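GTPase HflX (Sulfolobus solfataricus P2, PDB 2QTF) hydrolyses GTP and associates with the 50S ribosomal subunit, with a possible role in protein synthesis or ribosome biogenesis. Local coordinates at residues R152-K155 with L156-E159; Q106-L109 with A110-Y114; E276-Q279 with S280-I284; A247-V250 with T251-E254. All blocks are in the same frame, centred on the assembly; numbering follows the deposited sequence.

Interaction 1: R152-K155 with L156-E159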
loop_
_atom_site.group_PDB
_atom_site.type_symbol
_atom_site.label_atom_id
_atom_site.label_comp_id
_atom_site.label_asym_id
_atom_site.label_seq_id
_atom_site.Cartn_x
_atom_site.Cartn_y
_atom_site.Cartn_z
ATOM N N ARG A 152 17.472 -19.422 9.431
ATOM C CA ARG A 152 17.157 -18.546 8.313
ATOM C C ARG A 152 17.052 -17.080 8.728
ATOM O O ARG A 152 17.532 -16.179 8.027
ATOM C CB ARG A 152 15.854 -19.050 7.649
ATOM C CG ARG A 152 15.368 -18.200 6.465
ATOM C CD ARG A 152 15.894 -18.652 5.137
ATOM N NE ARG A 152 14.958 -18.428 4.002
ATOM C CZ ARG A 152 15.391 -18.378 2.736
ATOM N NH1 ARG A 152 16.711 -18.527 2.499
ATOM N NH2 ARG A 152 14.541 -18.205 1.705
ATOM N N ILE A 153 16.432 -16.823 9.858
ATOM C CA ILE A 153 16.313 -15.413 10.347
ATOM C C ILE A 153 17.756 -14.866 10.574
ATOM O O ILE A 153 18.102 -13.769 10.137
ATOM C CB ILE A 153 15.562 -15.394 11.626
ATOM C CG1 ILE A 153 14.037 -15.569 11.315
ATOM C CG2 ILE A 153 15.888 -14.040 12.438
ATOM C CD1 ILE A 153 13.228 -16.058 12.500
ATOM N N ASN A 154 18.617 -15.675 11.220
ATOM C CA ASN A 154 20.029 -15.203 11.420
ATOM C C ASN A 154 20.889 -14.971 10.165
ATOM O O ASN A 154 21.558 -13.933 10.051
ATOM C CB ASN A 154 20.701 -16.012 12.512
ATOM C CG ASN A 154 20.085 -15.724 13.850
ATOM O OD1 ASN A 154 19.618 -14.549 14.133
ATOM N ND2 ASN A 154 20.071 -16.743 14.708
ATOM N N LYS A 155 20.754 -15.835 9.177
ATOM C CA LYS A 155 21.278 -15.595 7.859
ATOM C C LYS A 155 20.800 -14.311 7.157
ATOM O O LYS A 155 21.632 -13.555 6.577
ATOM C CB LYS A 155 21.052 -16.839 6.923
ATOM C CG LYS A 155 21.443 -16.575 5.401
ATOM C CD LYS A 155 21.029 -17.746 4.421
ATOM C CE LYS A 155 21.382 -17.508 2.872
ATOM N NZ LYS A 155 20.563 -18.559 2.134
ATOM N N LEU A 156 19.466 -14.072 7.124
ATOM C CA LEU A 156 18.954 -12.826 6.525
ATOM C C LEU A 156 19.504 -11.591 7.309
ATOM O O LEU A 156 19.877 -10.597 6.717
ATOM C CB LEU A 156 17.395 -12.853 6.544
ATOM C CG LEU A 156 16.838 -13.835 5.535
ATOM C CD1 LEU A 156 15.285 -13.993 5.823
ATOM C CD2 LEU A 156 17.089 -13.108 4.234
ATOM N N MET A 157 19.433 -11.613 8.610
ATOM C CA MET A 157 19.950 -10.462 9.394
ATOM C C MET A 157 21.411 -10.197 9.096
ATOM O O MET A 157 21.791 -9.030 8.855
ATOM C CB MET A 157 19.781 -10.635 10.878
ATOM C CG MET A 157 18.335 -10.497 11.237
ATOM S SD MET A 157 17.879 -10.764 12.929
ATOM C CE MET A 157 18.456 -9.226 13.759
ATOM N N LYS A 158 22.210 -11.267 9.051
ATOM C CA LYS A 158 23.593 -11.174 8.571
ATOM C C LYS A 158 23.744 -10.508 7.226
ATOM O O LYS A 158 24.425 -9.485 7.109
ATOM C CB LYS A 158 24.330 -12.521 8.684
ATOM C CG LYS A 158 24.412 -12.892 10.182
ATOM C CD LYS A 158 25.233 -14.197 10.535
ATOM C CE LYS A 158 25.547 -14.259 12.048
ATOM N NZ LYS A 158 26.213 -15.573 12.559
ATOM N N GLU A 159 23.093 -11.049 6.198
ATOM C CA GLU A 159 23.169 -10.415 4.909
ATOM C C GLU A 159 22.612 -9.012 4.871
ATOM O O GLU A 159 23.167 -8.176 4.139
ATOM C CB GLU A 159 22.494 -11.264 3.873
ATOM C CG GLU A 159 22.766 -12.734 4.163
ATOM C CD GLU A 159 22.226 -13.647 3.095
ATOM O OE1 GLU A 159 21.140 -13.333 2.538
ATOM O OE2 GLU A 159 22.896 -14.680 2.827
#

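Interaction 2: Q106-L109 with A110-Y114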
loop_
_atom_site.group_PDB
_atom_site.type_symbol
_atom_site.label_atom_id
_atom_site.label_comp_id
_atom_site.label_asym_id
_atom_site.label_seq_id
_atom_site.Cartn_x
_atom_site.Cartn_y
_atom_site.Cartn_z
ATOM N N GLN A 106 13.899 -8.039 3.755
ATOM C CA GLN A 106 13.297 -7.531 5.022
ATOM C C GLN A 106 11.897 -8.127 5.183
ATOM O O GLN A 106 11.415 -8.329 6.305
ATOM C CB GLN A 106 13.085 -6.020 4.994
ATOM C CG GLN A 106 14.412 -5.246 5.122
ATOM C CD GLN A 106 14.965 -5.180 6.561
ATOM O OE1 GLN A 106 16.013 -4.564 6.783
ATOM N NE2 GLN A 106 14.338 -5.830 7.490
ATOM N N ILE A 107 11.185 -8.290 4.055
ATOM C CA ILE A 107 9.809 -8.859 4.132
ATOM C C ILE A 107 9.888 -10.325 4.581
ATOM O O ILE A 107 9.168 -10.776 5.435
ATOM C CB ILE A 107 9.089 -8.740 2.699
ATOM C CG1 ILE A 107 8.812 -7.227 2.438
ATOM C CG2 ILE A 107 7.716 -9.659 2.699
ATOM C CD1 ILE A 107 8.675 -6.818 0.967
ATOM N N GLU A 108 10.805 -11.085 4.019
ATOM C CA GLU A 108 10.870 -12.470 4.383
ATOM C C GLU A 108 11.309 -12.599 5.889
ATOM O O GLU A 108 10.815 -13.477 6.630
ATOM C CB GLU A 108 11.949 -13.195 3.560
ATOM C CG GLU A 108 11.844 -14.713 4.074
ATOM C CD GLU A 108 12.733 -15.656 3.414
ATOM O OE1 GLU A 108 12.526 -16.878 3.710
ATOM O OE2 GLU A 108 13.620 -15.177 2.620
ATOM N N LEU A 109 12.253 -11.761 6.279
ATOM C CA LEU A 109 12.731 -11.667 7.715
ATOM C C LEU A 109 11.527 -11.401 8.650
ATOM O O LEU A 109 11.310 -12.110 9.631
ATOM C CB LEU A 109 13.775 -10.520 7.835
ATOM C CG LEU A 109 14.283 -10.355 9.324
ATOM C CD1 LEU A 109 14.947 -11.702 9.871
ATOM C CD2 LEU A 109 15.267 -9.182 9.368
ATOM N N ALA A 110 10.704 -10.409 8.321
ATOM C CA ALA A 110 9.509 -10.118 9.132
ATOM C C ALA A 110 8.501 -11.272 9.157
ATOM O O ALA A 110 7.853 -11.551 10.201
ATOM C CB ALA A 110 8.836 -8.802 8.672
ATOM N N ARG A 111 8.266 -11.905 7.991
ATOM C CA ARG A 111 7.363 -13.112 7.981
ATOM C C ARG A 111 7.919 -14.253 8.885
ATOM O O ARG A 111 7.171 -14.916 9.599
ATOM C CB ARG A 111 7.222 -13.585 6.526
ATOM C CG ARG A 111 6.315 -12.669 5.694
ATOM C CD ARG A 111 6.327 -13.124 4.155
ATOM N NE ARG A 111 5.204 -12.500 3.470
ATOM C CZ ARG A 111 5.061 -12.523 2.146
ATOM N NH1 ARG A 111 6.045 -13.025 1.378
ATOM N NH2 ARG A 111 3.926 -12.152 1.646
ATOM N N LEU A 112 9.197 -14.581 8.762
ATOM C CA LEU A 112 9.832 -15.605 9.615
ATOM C C LEU A 112 9.718 -15.290 11.066
ATOM O O LEU A 112 9.399 -16.191 11.891
ATOM C CB LEU A 112 11.323 -15.759 9.260
ATOM C CG LEU A 112 11.535 -16.371 7.855
ATOM C CD1 LEU A 112 12.990 -16.369 7.478
ATOM C CD2 LEU A 112 10.913 -17.822 7.741
ATOM N N LYS A 113 10.023 -14.053 11.428
ATOM C CA LYS A 113 9.935 -13.640 12.872
ATOM C C LYS A 113 8.492 -13.761 13.350
ATOM O O LYS A 113 8.257 -14.189 14.493
ATOM C CB LYS A 113 10.415 -12.182 13.036
ATOM C CG LYS A 113 11.985 -12.176 12.984
ATOM C CD LYS A 113 12.495 -10.785 13.320
ATOM C CE LYS A 113 13.984 -10.884 13.767
ATOM N NZ LYS A 113 14.419 -9.613 14.482
ATOM N N TYR A 114 7.534 -13.446 12.485
ATOM C CA TYR A 114 6.118 -13.573 12.887
ATOM C C TYR A 114 5.656 -14.994 13.083
ATOM O O TYR A 114 4.720 -15.271 13.870
ATOM C CB TYR A 114 5.206 -12.859 11.849
ATOM C CG TYR A 114 3.906 -12.307 12.411
ATOM C CD1 TYR A 114 3.911 -11.353 13.442
ATOM C CD2 TYR A 114 2.695 -12.777 11.962
ATOM C CE1 TYR A 114 2.724 -10.883 13.965
ATOM C CE2 TYR A 114 1.531 -12.309 12.434
ATOM C CZ TYR A 114 1.574 -11.359 13.489
ATOM O OH TYR A 114 0.404 -10.814 13.936
#

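Interaction 3: E276-Q279 with S280-I284. With CD (cadmium ion), chain D.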
loop_
_atom_site.group_PDB
_atom_site.type_symbol
_atom_site.label_atom_id
_atom_site.label_comp_id
_atom_site.label_asym_id
_atom_site.label_seq_id
_atom_site.Cartn_x
_atom_site.Cartn_y
_atom_site.Cartn_z
ATOM N N GLU A 276 -2.042 18.440 7.120
ATOM C CA GLU A 276 -1.355 17.344 7.846
ATOM C C GLU A 276 -0.931 16.272 6.854
ATOM O O GLU A 276 0.162 15.737 6.939
ATOM C CB GLU A 276 -2.323 16.673 8.849
ATOM C CG GLU A 276 -2.783 17.583 10.050
ATOM C CD GLU A 276 -3.794 16.800 10.990
ATOM O OE1 GLU A 276 -3.704 15.524 10.950
ATOM O OE2 GLU A 276 -4.673 17.428 11.743
ATOM N N THR A 277 -1.825 15.887 5.952
ATOM C CA THR A 277 -1.448 14.805 4.965
ATOM C C THR A 277 -0.239 15.211 4.092
ATOM O O THR A 277 0.709 14.448 3.837
ATOM C CB THR A 277 -2.689 14.425 4.132
ATOM O OG1 THR A 277 -3.686 14.043 5.070
ATOM C CG2 THR A 277 -2.437 13.171 3.285
ATOM N N LEU A 278 -0.266 16.448 3.630
ATOM C CA LEU A 278 0.874 17.003 2.888
ATOM C C LEU A 278 2.065 17.122 3.702
ATOM O O LEU A 278 3.143 16.788 3.281
ATOM C CB LEU A 278 0.527 18.400 2.282
ATOM C CG LEU A 278 -0.324 18.510 1.010
ATOM C CD1 LEU A 278 -0.569 19.973 0.816
ATOM C CD2 LEU A 278 0.473 18.031 -0.239
ATOM N N GLN A 279 1.939 17.652 4.911
ATOM C CA GLN A 279 3.158 17.693 5.718
ATOM C C GLN A 279 3.716 16.297 5.985
ATOM O O GLN A 279 4.909 16.128 5.863
ATOM C CB GLN A 279 2.951 18.489 7.061
ATOM C CG GLN A 279 2.832 19.997 6.865
ATOM C CD GLN A 279 2.167 20.635 8.050
ATOM O OE1 GLN A 279 1.443 19.943 8.813
ATOM N NE2 GLN A 279 2.365 21.983 8.199
ATOM N N SER A 280 2.905 15.303 6.305
ATOM C CA SER A 280 3.519 13.925 6.469
ATOM C C SER A 280 4.034 13.359 5.186
ATOM O O SER A 280 5.005 12.636 5.209
ATOM C CB SER A 280 2.529 12.805 6.981
ATOM O OG SER A 280 1.736 13.370 8.026
ATOM N N SER A 281 3.289 13.536 4.071
ATOM C CA SER A 281 3.761 12.952 2.748
ATOM C C SER A 281 5.164 13.420 2.476
ATOM O O SER A 281 6.074 12.620 2.129
ATOM C CB SER A 281 2.823 13.366 1.593
ATOM O OG SER A 281 1.536 12.844 1.826
ATOM N N PHE A 282 5.378 14.736 2.593
ATOM C CA PHE A 282 6.739 15.270 2.306
ATOM C C PHE A 282 7.786 14.947 3.344
ATOM O O PHE A 282 8.964 14.735 3.015
ATOM C CB PHE A 282 6.657 16.826 2.043
ATOM C CG PHE A 282 6.039 17.181 0.674
ATOM C CD1 PHE A 282 6.722 16.822 -0.501
ATOM C CD2 PHE A 282 4.781 17.742 0.586
ATOM C CE1 PHE A 282 6.175 17.077 -1.787
ATOM C CE2 PHE A 282 4.218 17.999 -0.694
ATOM C CZ PHE A 282 4.940 17.702 -1.877
ATOM N N GLU A 283 7.353 14.894 4.614
ATOM C CA GLU A 283 8.275 14.464 5.676
ATOM C C GLU A 283 8.793 13.067 5.385
ATOM O O GLU A 283 9.972 12.869 5.396
ATOM C CB GLU A 283 7.543 14.481 7.020
ATOM C CG GLU A 283 8.366 13.938 8.210
ATOM C CD GLU A 283 7.449 13.957 9.433
ATOM O OE1 GLU A 283 6.770 12.956 9.773
ATOM O OE2 GLU A 283 7.344 15.040 10.002
ATOM N N ILE A 284 7.904 12.105 5.082
ATOM C CA ILE A 284 8.311 10.737 4.717
ATOM C C ILE A 284 9.235 10.741 3.515
ATOM O O ILE A 284 10.255 10.087 3.546
ATOM C CB ILE A 284 7.061 9.844 4.446
ATOM C CG1 ILE A 284 6.225 9.684 5.715
ATOM C CG2 ILE A 284 7.496 8.488 3.958
ATOM C CD1 ILE A 284 4.769 9.203 5.396
HETATM CD CD CD D . 5.204 12.810 11.264
HETATM O O HOH W 1 3.659 11.654 9.761
HETATM O O HOH W 2 3.174 12.569 12.941
#

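Interaction 4: A247-V250 with T251-E254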
loop_
_atom_site.group_PDB
_atom_site.type_symbol
_atom_site.label_atom_id
_atom_site.label_comp_id
_atom_site.label_asym_id
_atom_site.label_seq_id
_atom_site.Cartn_x
_atom_site.Cartn_y
_atom_site.Cartn_z
ATOM N N ALA A 247 10.551 -3.406 7.027
ATOM C CA ALA A 247 10.132 -3.859 5.718
ATOM C C ALA A 247 9.399 -2.744 4.966
ATOM O O ALA A 247 9.544 -2.644 3.727
ATOM C CB ALA A 247 9.249 -5.089 5.848
ATOM N N PHE A 248 8.566 -1.959 5.673
ATOM C CA PHE A 248 7.786 -0.879 5.006
ATOM C C PHE A 248 8.724 0.148 4.419
ATOM O O PHE A 248 8.699 0.467 3.209
ATOM C CB PHE A 248 6.803 -0.168 6.019
ATOM C CG PHE A 248 6.213 1.057 5.458
ATOM C CD1 PHE A 248 5.364 1.016 4.328
ATOM C CD2 PHE A 248 6.556 2.330 6.033
ATOM C CE1 PHE A 248 4.855 2.219 3.730
ATOM C CE2 PHE A 248 6.054 3.518 5.466
ATOM C CZ PHE A 248 5.158 3.451 4.335
ATOM N N PHE A 249 9.576 0.712 5.288
ATOM C CA PHE A 249 10.493 1.748 4.796
ATOM C C PHE A 249 11.423 1.317 3.690
ATOM O O PHE A 249 11.698 2.050 2.720
ATOM C CB PHE A 249 11.249 2.420 5.966
ATOM C CG PHE A 249 10.431 3.415 6.625
ATOM C CD1 PHE A 249 10.064 4.571 5.935
ATOM C CD2 PHE A 249 9.902 3.186 7.912
ATOM C CE1 PHE A 249 9.215 5.529 6.499
ATOM C CE2 PHE A 249 9.055 4.136 8.502
ATOM C CZ PHE A 249 8.712 5.332 7.798
ATOM N N VAL A 250 11.938 0.150 3.789
ATOM C CA VAL A 250 12.831 -0.310 2.728
ATOM C C VAL A 250 12.099 -0.492 1.399
ATOM O O VAL A 250 12.583 -0.170 0.310
ATOM C CB VAL A 250 13.530 -1.642 3.153
ATOM C CG1 VAL A 250 14.456 -2.095 2.088
ATOM C CG2 VAL A 250 14.424 -1.431 4.412
ATOM N N THR A 251 10.915 -1.074 1.449
ATOM C CA THR A 251 10.070 -1.156 0.239
ATOM C C THR A 251 9.730 0.265 -0.307
ATOM O O THR A 251 9.757 0.479 -1.516
ATOM C CB THR A 251 8.711 -1.912 0.584
ATOM O OG1 THR A 251 9.054 -3.198 1.054
ATOM C CG2 THR A 251 7.754 -2.073 -0.689
ATOM N N LEU A 252 9.288 1.165 0.562
ATOM C CA LEU A 252 8.914 2.478 0.127
ATOM C C LEU A 252 10.134 3.222 -0.430
ATOM O O LEU A 252 10.016 3.989 -1.443
ATOM C CB LEU A 252 8.290 3.280 1.346
ATOM C CG LEU A 252 7.905 4.761 1.037
ATOM C CD1 LEU A 252 6.772 4.897 -0.077
ATOM C CD2 LEU A 252 7.541 5.516 2.371
ATOM N N SER A 253 11.317 3.027 0.186
ATOM C CA SER A 253 12.551 3.698 -0.323
ATOM C C SER A 253 12.919 3.395 -1.757
ATOM O O SER A 253 13.748 4.128 -2.382
ATOM C CB SER A 253 13.758 3.339 0.610
ATOM O OG SER A 253 13.484 3.982 1.861
ATOM N N GLU A 254 12.356 2.324 -2.340
ATOM C CA GLU A 254 12.506 2.082 -3.773
ATOM C C GLU A 254 11.922 3.255 -4.613
ATOM O O GLU A 254 12.156 3.327 -5.841
ATOM C CB GLU A 254 11.847 0.830 -4.244
ATOM C CG GLU A 254 12.430 -0.489 -3.553
ATOM C CD GLU A 254 11.738 -1.758 -3.963
ATOM O OE1 GLU A 254 10.943 -1.774 -4.950
ATOM O OE2 GLU A 254 12.061 -2.823 -3.325
#

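Interaction 1: R152-K155 with L156-E159
Lys155 and Glu159 meet one turn apart on helix 145-164, an arm of the antiparallel helical pair that it forms with helix 101-121. In Lys155, CG anti to the backbone N (chi1 173°) sends the extended chain forward along the helix, its methylenes slanting across the carboxylate of Glu159. The touch is made by CE of Lys155, 3.2 Å from OE2 of Glu159. The ammonium itself stays farther off, NZ of Lys155 lying 4.6 Å from OE2 of Glu159; at this distance the opposite charges probably attract, but no salt bridge closes. With an alanine in place of Glu159, the Lys155 chain would probably be freer to swing and its charge would be left without this nearby carboxylate. Leu156 points from a neighbouring face of the helix, where a buried, branched apolar residue suits the interior. Its CG rests 3.5 Å from Arg152 O, the carbonyl that its own amide engages. Arg152 lends Leu156 only loose aliphatic company, for its guanidinium is turned to Glu108 of helix 101-121 in a salt bridge. Asn154, which is exposed, contributes mainly its carbonyl: Lys158 N donates to Asn154 O over 2.9 Å, with an N-H...O angle of 168°.

Interaction 2: Q106-L109 with A110-Y114
The guanidinium of Arg111 carries the CG2 methyl of Ile107 on one face, 3.6 Å above its plane and shifted toward the rim. The two side chains run alongside one another in the same direction, and Arg111 reaches this position because its chain is extended from CG to NE. A beta-branched residue fits one turn earlier, since the CG2 branch lies across the planar group while CG1 leads elsewhere. At the next step, Glu108 lies aslant over Leu112. Its CG is anti to the backbone N (chi1 -179°), and OE1 of Glu108 comes to 3.8 Å from CD1 of Leu112. That carboxylate is not spent on the leucine: its polar partner is Arg152 of helix 145-164, and a bound cadmium ion sits about 3 Å from the side chain.

All of this lies on helix 101-121, the middle helix of a packed group, with helix 86-97 against Ile107, Ala110 and Arg111, and helix 145-164 against Leu112. Regular i to i+4 bonds hold the turns together, among them Arg111 N to Ile107 O at 2.9 Å and Leu112 N to Glu108 O at 2.9 Å. Ala110 has only a methyl to accommodate, which suits a position close to Leu91. Leu109 is buried, yet its CD1 branch also borders the exposed Lys113, whose CE passes 4.1 Å from it. Lys113 thus lays its methylenes beside an apolar neighbour as it carries its ammonium away, while CG of the same lysine lies 3.4 Å from Leu109 O.

Interaction 3: E276-Q279 with S280-I284
Ser281 N and Thr277 O, Phe282 N and Leu278 O, and their neighbours follow the i to i+4 bonding of an alpha helix, Phe282 N standing 3.1 Å from Leu278 O. Thr277 O is gripped twice, because Ser281 OG donates to it over 2.7 Å from the face opposite the amide, standing 41° out of the carbonyl plane. The hydroxyl is put there by a chi1 of -63°, which sets OG beside the backbone N. A serine suits this buried place, being small and able to satisfy its own hydroxyl on the helix; an alanine here would probably leave Thr277 O with the amide as its one remaining donor from this turn. Farther round, the side chains of Leu278 and Phe282 lie side by side, Leu278 CD2 meeting Phe282 CE2 at 3.8 Å.

Another face is polar. Glu283 binds a cadmium ion through one oxygen, OE1 at 2.2 Å, and two waters join it at 2.5 and 2.6 Å from the metal. The first water also reaches Ser280 OG weakly, a second-shell link from the metal to the helix. The protein's cofactor is magnesium, whose predicted ligands are Thr193 and Thr213; this cadmium site is therefore probably not the cofactor site.

Helix 271-288 is the crossover of the beta-alpha-beta unit between strands 260-266 and 295-300 of the G domain: Ser281 rests on Leu263 and Ile265, Leu278 and Phe282 pack on helix 309-323, and Ser280 touches Tyr187, an inferred GTP-binding residue.

Interaction 4: A247-V250 with T251-E254
Phe248 and Leu252 make the tight, buried half of this contact. CD2 of Leu252 comes to 3.7 Å from CZ of Phe248, while CB of the same leucine stands 4.3 Å above one ring face, toward its rim. Phe248 gets there with CG anti to the backbone N (chi1 169°), which turns the ring along the helix and toward the next turn. Large apolar groups suit this side, since Phe248 also meets Ile237 and Ile240, and Leu252 meets Val234, a predicted GTP-binding residue, and Ile284. The two rings meet edge to face, CD2 of Phe248 standing 3.8 Å above the centre of the Phe249 ring. Phe249 and Leu252 pack more loosely, CE1 to CD2 being 4.5 Å.

These residues sit on helix 245-253 of the P-loop GTPase domain, downstream of the Asp232 to Gly235 segment whose sequence fits the DxxG (G3) motif. On this helix hydroxyls fold back on the carbonyls of the preceding turn. Thr251 OG1 donates to Ala247 O over 2.8 Å and Thr251 N over 3.1 Å, the two coming from opposite faces of the carbonyl plane, so the buried threonine needs no outside partner for its proton. Ser253 repeats the pattern on Phe249 O, with OG at 2.8 Å and 37° out of that plane; though partly exposed, it is held firmly. Val250 makes few side-chain contacts with the following turn, packing on helix 101-121 instead. Glu254 also touches this contact only lightly, its CG lying 3.9 Å from Val250 O; its carboxylate is hydrogen-bonded to Ser100 OG and Gly99 N.

How the interactions relate
From the N terminus the order is interaction 2, interaction 1, interaction 4 and interaction 3. Each joins neighbouring turns of one helix, so none closes a long loop, and none nests within or crosses another. Interactions 2 and 1 lie on successive helices that pack together, joined by the pair Arg152 and Glu108 and by the packing of Leu112 on Arg152 and Ile153. Interaction 2 also meets interaction 4, where Gln106 and Ile107 pack on Ala247, Val250 and Thr251, tying the Middle Region to the G domain. Interaction 4 passes the chain of contacts on to interaction 3 through Ile284 against Leu252 and Phe249, whereas interactions 1 and 3 remain about 22 Å apart at their nearest atoms.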